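NADH oxidoreductase (Mesorhizobium loti, PDB 3PI7) probably binds NADPH and may act as an NAD(P)H-dependent quinone oxidoreductase. Local coordinates at residues Gly20-Pro25 / Lys70-Gln75; Ser28-Met33 / Ser64-Ile69; Pro76-Arg81 / Leu114-Ser119. All coordinates share one frame; numbering follows the deposited sequence.

How the contacts relate
From the N terminus, strand 10-16 leads into a long connection before strand 37-43, and this connection supplies the first segments of contacts 1 and 2. Contact 1 joins 20-25 to the loop 70-75 just after helix 63-69, closing the stretch of chain from 20 to 75. Contact 2 lies wholly within that closed stretch and brings 28-33 back against the helix itself, so the two nest. Contact 3 opens only after contact 1 has closed: 76-81, on the way to strand 86-94, meets 114-119 in the connection from strand 107-111 to strand 123-127. R77 links them, through G20 of contact 1 and I69 of contact 2, and it also reaches the phosphate at contact 1.

Contact 1 (Gly20-Pro25 / Lys70-Gln75); sequences GYTKTP and KGQYGQ. With K (potassium ion), chain G; PO4 (phosphate ion), chain E.
The Y21 ring meets segment 70-75 with its edge: G71 O and Y73 O lie at its rim near the ring plane, with the carbonyl carbon of G74, while Q75 O comes in obliquely. The closest of these approaches is Y21 CE1 to Y73 O, 3.1 Å. The first torsion (chi1 -59°) sets CG beside the backbone N, anti to the carbonyl carbon, and from there the end of the ring comes nearer to segment 70-75. P76 also packs on this tyrosine.

Beside the ring the backbones bond directly: T22 N donates to G71 O at 3.0 Å, nearly straight at 165°. G71 ends helix 63-69 in a Schellman motif with positive phi. A CB here would lie only 2.7 Å from T22 N, so the close approach calls for glycine. T22 turns its methyl inward, CG2 resting on Q72 CG at 3.7 Å. Beyond it, Q72 OE1 sits 3.2 Å from P25 CA; the same amide accepts from S26 N and donates to G27 O, which fixes its rotation.

T22 OG1 takes the other direction, accepting from T24 N in an ST turn and lying within hydrogen-bonding reach of phosphate O1 and O3. K23 N donates to phosphate O1 at 2.9 Å. Potassium is bound by Y21 O at 2.8 Å, D19 O, a water and phosphate O4. The phosphate probably comes from the crystallisation liquor, and its negative charge would be expected to help hold the cation against a loop that offers it neutral carbonyl oxygens.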
loop_
_atom_site.group_PDB
_atom_site.type_symbol
_atom_site.label_atom_id
_atom_site.label_comp_id
_atom_site.label_asym_id
_atom_site.label_seq_id
_atom_site.Cartn_x
_atom_site.Cartn_y
_atom_site.Cartn_z
ATOM N N GLY A 20 -25.731 3.598 12.810
ATOM C CA GLY A 20 -24.273 3.638 12.762
ATOM C C GLY A 20 -23.668 2.497 11.977
ATOM O O GLY A 20 -24.098 2.199 10.853
ATOM N N TYR A 21 -22.659 1.847 12.573
ATOM C CA TYR A 21 -21.967 0.718 11.960
ATOM C C TYR A 21 -22.315 -0.544 12.706
ATOM O O TYR A 21 -22.743 -0.479 13.851
ATOM C CB TYR A 21 -20.451 0.938 11.980
ATOM C CG TYR A 21 -20.011 2.190 11.256
ATOM C CD1 TYR A 21 -19.948 2.229 9.866
ATOM C CD2 TYR A 21 -19.659 3.337 11.960
ATOM C CE1 TYR A 21 -19.525 3.371 9.195
ATOM C CE2 TYR A 21 -19.237 4.485 11.298
ATOM C CZ TYR A 21 -19.156 4.489 9.914
ATOM O OH TYR A 21 -18.719 5.598 9.244
ATOM N N THR A 22 -22.123 -1.685 12.085
ATOM C CA THR A 22 -22.465 -2.925 12.770
ATOM C C THR A 22 -21.357 -3.405 13.692
ATOM O O THR A 22 -20.173 -3.144 13.455
ATOM C CB THR A 22 -22.852 -4.022 11.771
ATOM O OG1 THR A 22 -23.407 -5.128 12.506
ATOM C CG2 THR A 22 -21.689 -4.483 10.914
ATOM N N LYS A 23 -21.765 -4.112 14.757
ATOM C CA LYS A 23 -20.855 -4.718 15.721
ATOM C C LYS A 23 -20.688 -6.199 15.366
ATOM O O LYS A 23 -19.826 -6.883 15.927
ATOM C CB LYS A 23 -21.388 -4.539 17.158
ATOM C CG LYS A 23 -21.309 -3.094 17.643
ATOM C CD LYS A 23 -21.670 -2.962 19.110
ATOM N N THR A 24 -21.535 -6.694 14.439
ATOM C CA THR A 24 -21.533 -8.088 14.001
ATOM C C THR A 24 -21.481 -8.136 12.454
ATOM O O THR A 24 -22.482 -8.494 11.845
ATOM C CB THR A 24 -22.756 -8.843 14.582
ATOM O OG1 THR A 24 -23.954 -8.110 14.304
ATOM C CG2 THR A 24 -22.634 -9.119 16.076
ATOM N N PRO A 25 -20.338 -7.813 11.794
ATOM C CA PRO A 25 -20.326 -7.822 10.316
ATOM C C PRO A 25 -20.579 -9.218 9.760
ATOM O O PRO A 25 -20.191 -10.199 10.390
ATOM C CB PRO A 25 -18.939 -7.271 9.949
ATOM C CG PRO A 25 -18.117 -7.470 11.159
ATOM C CD PRO A 25 -19.044 -7.346 12.332
ATOM N N LYS A 70 -26.018 -2.917 5.836
ATOM C CA LYS A 70 -25.457 -3.888 6.766
ATOM C C LYS A 70 -24.581 -3.221 7.814
ATOM O O LYS A 70 -24.116 -3.906 8.710
ATOM C CB LYS A 70 -24.653 -4.934 5.992
ATOM C CG LYS A 70 -25.559 -5.904 5.230
ATOM C CD LYS A 70 -24.742 -6.796 4.294
ATOM C CE LYS A 70 -25.203 -8.223 4.412
ATOM N NZ LYS A 70 -24.391 -8.981 5.400
ATOM N N GLY A 71 -24.368 -1.903 7.707
ATOM C CA GLY A 71 -23.502 -1.141 8.617
ATOM C C GLY A 71 -22.018 -1.434 8.402
ATOM O O GLY A 71 -21.203 -1.274 9.311
ATOM N N GLN A 72 -21.678 -1.882 7.196
ATOM C CA GLN A 72 -20.357 -2.330 6.768
ATOM C C GLN A 72 -19.710 -1.404 5.728
ATOM O O GLN A 72 -18.716 -1.775 5.090
ATOM C CB GLN A 72 -20.473 -3.751 6.212
ATOM C CG GLN A 72 -20.797 -4.731 7.344
ATOM C CD GLN A 72 -21.199 -6.115 6.919
ATOM O OE1 GLN A 72 -21.786 -6.855 7.689
ATOM N NE2 GLN A 72 -20.930 -6.493 5.696
ATOM N N TYR A 73 -20.265 -0.210 5.549
ATOM C CA TYR A 73 -19.737 0.750 4.592
ATOM C C TYR A 73 -18.971 1.867 5.330
ATOM O O TYR A 73 -18.939 1.882 6.551
ATOM C CB TYR A 73 -20.901 1.318 3.744
ATOM C CG TYR A 73 -20.447 2.086 2.524
ATOM C CD1 TYR A 73 -19.780 1.445 1.482
ATOM C CD2 TYR A 73 -20.775 3.430 2.362
ATOM C CE1 TYR A 73 -19.377 2.143 0.347
ATOM C CE2 TYR A 73 -20.364 4.141 1.233
ATOM C CZ TYR A 73 -19.682 3.486 0.219
ATOM O OH TYR A 73 -19.259 4.163 -0.898
ATOM N N GLY A 74 -18.327 2.759 4.598
ATOM C CA GLY A 74 -17.574 3.854 5.192
ATOM C C GLY A 74 -18.408 5.068 5.518
ATOM O O GLY A 74 -17.876 6.172 5.619
ATOM N N GLN A 75 -19.714 4.868 5.726
ATOM C CA GLN A 75 -20.655 5.926 6.076
ATOM C C GLN A 75 -21.637 5.337 7.070
ATOM O O GLN A 75 -22.081 4.218 6.849
ATOM C CB GLN A 75 -21.367 6.387 4.792
ATOM C CG GLN A 75 -22.307 7.556 4.962
ATOM C CD GLN A 75 -22.954 7.879 3.642
ATOM O OE1 GLN A 75 -22.330 7.792 2.583
ATOM N NE2 GLN A 75 -24.212 8.266 3.679
HETATM K K K G . -24.615 0.310 15.708
HETATM P P PO4 E . -25.901 -3.381 14.647
HETATM O O1 PO4 E . -24.595 -4.113 15.238
HETATM O O2 PO4 E . -27.208 -3.980 15.323
HETATM O O3 PO4 E . -25.979 -3.699 13.117
HETATM O O4 PO4 E . -25.747 -1.829 14.994
HETATM O O HOH W 1 -24.782 2.800 16.631
#

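Contact 2 (Ser28-Met33 / Ser64-Ile69); sequences SALEAM and SDVAFI
I69, whose CD1 meets L30 and M33 across the contact, sits in the last turn of helix 63-69, where its backbone N donates to D65 O at 2.9 Å. Its own carbonyl oxygen accepts from R77 NH1, so the residue is held by polar bonds at both ends of its backbone while its side chain does purely apolar work.

That side chain takes an unusual course: CG1 stands between the backbone N and the carbonyl carbon (chi1 69°), and the chain then runs on extended, with CD1 anti at chi2 175°. The two terminal methyls, I69 CD1 and L30 CD1, come together at 3.9 Å, the side chains crossing at about a right angle. The selenium of M33, which is selenomethionine here, lies at a looser 4.4 Å from I69 CD1.

One helical turn earlier, V66 points toward the loop. Its CG1, anti to the backbone N, touches two partners: S28 O at 3.5 Å and L30 CB at 3.9 Å. L30 therefore spans both helix residues, meeting V66 with its CB and I69 with a branch tip. S28 contributes only its carbonyl to this patch, its OG being bonded to L265 O.

L338 of helix 327-338 packs against both L30 and V66, and V334 and P335 of the same helix lie against M33; L16 of strand 10-16 lies on I69. The result is a buried apolar junction where the connection between strands 10-16 and 37-43, helix 63-69 and helix 327-338 come together, in the GroES-like part of a medium-chain dehydrogenase/reductase fold.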
loop_
_atom_site.group_PDB
_atom_site.type_symbol
_atom_site.label_atom_id
_atom_site.label_comp_id
_atom_site.label_asym_id
_atom_site.label_seq_id
_atom_site.Cartn_x
_atom_site.Cartn_y
_atom_site.Cartn_z
ATOM N N SER A 28 -20.531 -9.755 2.463
ATOM C CA SER A 28 -21.141 -8.959 1.417
ATOM C C SER A 28 -22.425 -9.527 0.799
ATOM O O SER A 28 -23.100 -8.791 0.090
ATOM C CB SER A 28 -20.103 -8.730 0.324
ATOM O OG SER A 28 -19.706 -9.971 -0.233
ATOM N N ALA A 29 -22.757 -10.801 1.051
ATOM C CA ALA A 29 -23.979 -11.415 0.529
ATOM C C ALA A 29 -25.197 -10.845 1.244
ATOM O O ALA A 29 -25.163 -10.619 2.454
ATOM C CB ALA A 29 -23.927 -12.928 0.712
ATOM N N LEU A 30 -26.242 -10.564 0.489
ATOM C CA LEU A 30 -27.491 -10.068 1.066
ATOM C C LEU A 30 -28.456 -11.222 1.062
ATOM O O LEU A 30 -29.034 -11.555 0.027
ATOM C CB LEU A 30 -28.041 -8.852 0.316
ATOM C CG LEU A 30 -29.253 -8.191 0.983
ATOM C CD1 LEU A 30 -28.862 -7.476 2.287
ATOM C CD2 LEU A 30 -29.957 -7.282 0.027
ATOM N N GLU A 31 -28.516 -11.891 2.197
ATOM C CA GLU A 31 -29.302 -13.075 2.438
ATOM C C GLU A 31 -30.794 -12.724 2.618
ATOM O O GLU A 31 -31.666 -13.514 2.261
ATOM C CB GLU A 31 -28.724 -13.834 3.674
ATOM C CG GLU A 31 -28.855 -13.171 5.052
ATOM C CD GLU A 31 -28.123 -11.878 5.395
ATOM O OE1 GLU A 31 -27.369 -11.344 4.550
ATOM O OE2 GLU A 31 -28.320 -11.390 6.532
ATOM N N ALA A 32 -31.071 -11.558 3.212
ATOM C CA ALA A 32 -32.412 -11.055 3.496
ATOM C C ALA A 32 -32.382 -9.541 3.679
ATOM O O ALA A 32 -31.344 -8.990 4.068
ATOM C CB ALA A 32 -32.976 -11.722 4.747
HETATM N N MSE A 33 -33.529 -8.873 3.429
HETATM C CA MSE A 33 -33.622 -7.432 3.627
HETATM C C MSE A 33 -34.144 -7.084 5.018
HETATM O O MSE A 33 -33.780 -6.048 5.567
HETATM C CB MSE A 33 -34.569 -6.811 2.582
HETATM C CG MSE A 33 -34.067 -6.958 1.180
HETATM SE SE MSE A 33 -33.058 -5.468 0.640
HETATM C CE MSE A 33 -34.434 -4.302 -0.071
ATOM N N SER A 64 -22.234 -0.972 -2.821
ATOM C CA SER A 64 -22.114 0.020 -1.734
ATOM C C SER A 64 -23.434 0.111 -0.926
ATOM O O SER A 64 -23.369 0.305 0.280
ATOM C CB SER A 64 -21.682 1.390 -2.261
ATOM O OG SER A 64 -22.522 1.855 -3.306
ATOM N N ASP A 65 -24.624 -0.026 -1.565
ATOM C CA ASP A 65 -25.889 -0.010 -0.796
ATOM C C ASP A 65 -25.998 -1.212 0.136
ATOM O O ASP A 65 -26.394 -1.062 1.282
ATOM C CB ASP A 65 -27.093 0.007 -1.730
ATOM C CG ASP A 65 -27.177 1.256 -2.549
ATOM O OD1 ASP A 65 -27.330 2.360 -1.951
ATOM O OD2 ASP A 65 -27.111 1.148 -3.775
ATOM N N VAL A 66 -25.648 -2.401 -0.358
ATOM C CA VAL A 66 -25.697 -3.641 0.434
ATOM C C VAL A 66 -24.768 -3.487 1.643
ATOM O O VAL A 66 -25.204 -3.670 2.774
ATOM C CB VAL A 66 -25.351 -4.861 -0.434
ATOM C CG1 VAL A 66 -25.289 -6.134 0.424
ATOM C CG2 VAL A 66 -26.378 -5.015 -1.555
ATOM N N ALA A 67 -23.532 -3.014 1.420
ATOM C CA ALA A 67 -22.585 -2.817 2.520
ATOM C C ALA A 67 -23.123 -1.784 3.495
ATOM O O ALA A 67 -23.029 -1.951 4.715
ATOM C CB ALA A 67 -21.236 -2.343 1.952
ATOM N N PHE A 68 -23.701 -0.688 2.953
ATOM C CA PHE A 68 -24.198 0.375 3.802
ATOM C C PHE A 68 -25.338 -0.070 4.710
ATOM O O PHE A 68 -25.309 0.272 5.896
ATOM C CB PHE A 68 -24.611 1.580 2.946
ATOM C CG PHE A 68 -25.263 2.667 3.755
ATOM C CD1 PHE A 68 -24.510 3.473 4.594
ATOM C CD2 PHE A 68 -26.642 2.877 3.684
ATOM C CE1 PHE A 68 -25.112 4.509 5.322
ATOM C CE2 PHE A 68 -27.245 3.895 4.430
ATOM C CZ PHE A 68 -26.480 4.688 5.261
ATOM N N ILE A 69 -26.351 -0.782 4.185
ATOM C CA ILE A 69 -27.516 -1.163 5.016
ATOM C C ILE A 69 -27.086 -2.171 6.122
ATOM O O ILE A 69 -27.654 -2.191 7.227
ATOM C CB ILE A 69 -28.711 -1.671 4.161
ATOM C CG1 ILE A 69 -28.421 -3.034 3.484
ATOM C CG2 ILE A 69 -29.080 -0.609 3.112
ATOM C CD1 ILE A 69 -29.574 -3.661 2.730
#

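Contact 3 (Pro76-Arg81 / Leu114-Ser119); sequences PRVKGR and LSNWGS. With PO4 (phosphate ion), chain E.
R81 and W117 make the tight half of this contact, while the P76 and N116 side is joined largely through water. The R81 guanidinium lies flat on the indole, planes 10° apart and centres 4.4 Å apart. A bend in the chain (chi2 -64°) puts CD over the six-membered ring, a CH-pi contact of 3.7 Å from R81 CD to the ring centroid. V78 CG1 lies over the opposite face of the guanidinium, toward its rim. At its edge, R81 NH1 donates to N116 O at 3.1 Å; the acceptor lies nearly in the guanidinium plane, though the donor stands well above the carbonyl plane. A water bridges the same NH1 to S115 O.

The other half is looser. V78 CG2 touches the N116 amide, 3.5 Å from OD1, but the polar links are indirect: one water joins N116 OD1 to P76 O, and a second, 2.8 Å from OD1, joins it to V78 N. N116 OD1 thus accepts from two waters. Within 114-119, W117 N donates to S115 OG in an ST turn, and the same hydroxyl is hydrogen-bonded to V125 O.

An alanine in place of R81 would probably leave the W117 face without its flat cover and N116 O without its NH1 donor. The chemistry is that of a cation lying flat and offset on an aromatic ring, with one carbonyl at its edge, so the stack and the bond together set the guanidinium's rotation. By contrast, P76 O and V78 N reach N116 OD1 through water rather than directly.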
loop_
_atom_site.group_PDB
_atom_site.type_symbol
_atom_site.label_atom_id
_atom_site.label_comp_id
_atom_site.label_asym_id
_atom_site.label_seq_id
_atom_site.Cartn_x
_atom_site.Cartn_y
_atom_site.Cartn_z
ATOM N N PRO A 76 -21.930 5.988 8.211
ATOM C CA PRO A 76 -22.829 5.357 9.169
ATOM C C PRO A 76 -24.304 5.463 8.759
ATOM O O PRO A 76 -24.723 6.389 8.070
ATOM C CB PRO A 76 -22.559 6.136 10.457
ATOM C CG PRO A 76 -22.217 7.513 9.979
ATOM C CD PRO A 76 -21.492 7.315 8.667
ATOM N N ARG A 77 -25.081 4.505 9.214
ATOM C CA ARG A 77 -26.521 4.480 8.999
ATOM C C ARG A 77 -27.201 5.443 9.950
ATOM O O ARG A 77 -26.766 5.586 11.098
ATOM C CB ARG A 77 -27.024 3.046 9.316
ATOM C CG ARG A 77 -26.561 2.006 8.301
ATOM C CD ARG A 77 -26.833 0.584 8.805
ATOM N NE ARG A 77 -26.236 0.324 10.124
ATOM C CZ ARG A 77 -26.208 -0.869 10.705
ATOM N NH1 ARG A 77 -26.706 -1.925 10.082
ATOM N NH2 ARG A 77 -25.705 -1.009 11.928
ATOM N N VAL A 78 -28.293 6.060 9.506
ATOM C CA VAL A 78 -29.143 6.831 10.399
ATOM C C VAL A 78 -30.436 6.006 10.471
ATOM O O VAL A 78 -31.158 5.919 9.481
ATOM C CB VAL A 78 -29.376 8.309 9.972
ATOM C CG1 VAL A 78 -30.323 9.014 10.955
ATOM C CG2 VAL A 78 -28.053 9.054 9.903
ATOM N N LYS A 79 -30.663 5.322 11.595
ATOM C CA LYS A 79 -31.853 4.495 11.764
ATOM C C LYS A 79 -33.110 5.277 11.403
ATOM O O LYS A 79 -33.281 6.422 11.815
ATOM C CB LYS A 79 -31.949 3.970 13.214
ATOM C CG LYS A 79 -33.217 3.185 13.502
ATOM C CD LYS A 79 -33.093 2.361 14.803
ATOM C CE LYS A 79 -34.393 1.659 15.134
ATOM N NZ LYS A 79 -34.684 0.516 14.219
ATOM N N GLY A 80 -33.972 4.633 10.636
ATOM C CA GLY A 80 -35.255 5.189 10.241
ATOM C C GLY A 80 -35.231 5.998 8.967
ATOM O O GLY A 80 -36.283 6.497 8.547
ATOM N N ARG A 81 -34.045 6.192 8.363
ATOM C CA ARG A 81 -33.971 6.909 7.104
ATOM C C ARG A 81 -34.000 5.933 5.962
ATOM O O ARG A 81 -33.483 4.829 6.095
ATOM C CB ARG A 81 -32.682 7.766 7.002
ATOM C CG ARG A 81 -32.560 8.765 8.106
ATOM C CD ARG A 81 -33.664 9.809 8.089
ATOM N NE ARG A 81 -33.434 10.725 9.205
ATOM C CZ ARG A 81 -32.601 11.767 9.140
ATOM N NH1 ARG A 81 -31.963 12.045 8.011
ATOM N NH2 ARG A 81 -32.359 12.500 10.220
ATOM N N LEU A 114 -24.375 12.066 1.625
ATOM C CA LEU A 114 -24.563 12.184 3.074
ATOM C C LEU A 114 -25.882 12.846 3.427
ATOM O O LEU A 114 -26.058 13.289 4.571
ATOM C CB LEU A 114 -23.415 12.999 3.686
ATOM C CG LEU A 114 -21.995 12.504 3.460
ATOM C CD1 LEU A 114 -20.998 13.516 4.033
ATOM C CD2 LEU A 114 -21.776 11.168 4.123
ATOM N N SER A 115 -26.821 12.932 2.483
ATOM C CA SER A 115 -28.096 13.619 2.814
ATOM C C SER A 115 -28.914 12.876 3.889
ATOM O O SER A 115 -29.710 13.495 4.612
ATOM C CB SER A 115 -28.973 13.745 1.567
ATOM O OG SER A 115 -29.571 12.487 1.263
ATOM N N ASN A 116 -28.721 11.548 3.981
ATOM C CA ASN A 116 -29.460 10.687 4.896
ATOM C C ASN A 116 -30.977 10.673 4.561
ATOM O O ASN A 116 -31.803 10.414 5.429
ATOM C CB ASN A 116 -29.185 11.057 6.357
ATOM C CG ASN A 116 -27.805 10.589 6.772
ATOM O OD1 ASN A 116 -27.423 9.447 6.488
ATOM N ND2 ASN A 116 -27.061 11.442 7.497
ATOM N N TRP A 117 -31.298 10.844 3.267
ATOM C CA TRP A 117 -32.628 10.698 2.654
ATOM C C TRP A 117 -32.395 9.989 1.343
ATOM O O TRP A 117 -32.247 10.623 0.299
ATOM C CB TRP A 117 -33.333 12.048 2.463
ATOM C CG TRP A 117 -33.656 12.686 3.771
ATOM C CD1 TRP A 117 -32.981 13.702 4.375
ATOM C CD2 TRP A 117 -34.625 12.227 4.714
ATOM N NE1 TRP A 117 -33.538 13.971 5.603
ATOM C CE2 TRP A 117 -34.524 13.054 5.853
ATOM C CE3 TRP A 117 -35.610 11.222 4.690
ATOM C CZ2 TRP A 117 -35.358 12.906 6.954
ATOM C CZ3 TRP A 117 -36.437 11.069 5.796
ATOM C CH2 TRP A 117 -36.302 11.905 6.910
ATOM N N GLY A 118 -32.305 8.674 1.435
ATOM C CA GLY A 118 -31.924 7.814 0.325
ATOM C C GLY A 118 -32.870 7.687 -0.827
ATOM O O GLY A 118 -34.047 8.036 -0.733
ATOM N N SER A 119 -32.378 7.049 -1.890
ATOM C CA SER A 119 -33.186 6.893 -3.092
ATOM C C SER A 119 -34.240 5.769 -3.012
ATOM O O SER A 119 -35.024 5.661 -3.938
ATOM C CB SER A 119 -32.273 6.627 -4.280
ATOM O OG SER A 119 -31.539 5.434 -4.092
HETATM P P PO4 E . -25.901 -3.381 14.647
HETATM O O1 PO4 E . -24.595 -4.113 15.238
HETATM O O2 PO4 E . -27.208 -3.980 15.323
HETATM O O3 PO4 E . -25.979 -3.699 13.117
HETATM O O4 PO4 E . -25.747 -1.829 14.994
HETATM O O HOH W 2 -24.936 8.531 6.443
HETATM O O HOH W 3 -28.753 6.987 6.759
HETATM O O HOH W 4 -30.622 14.616 7.510
#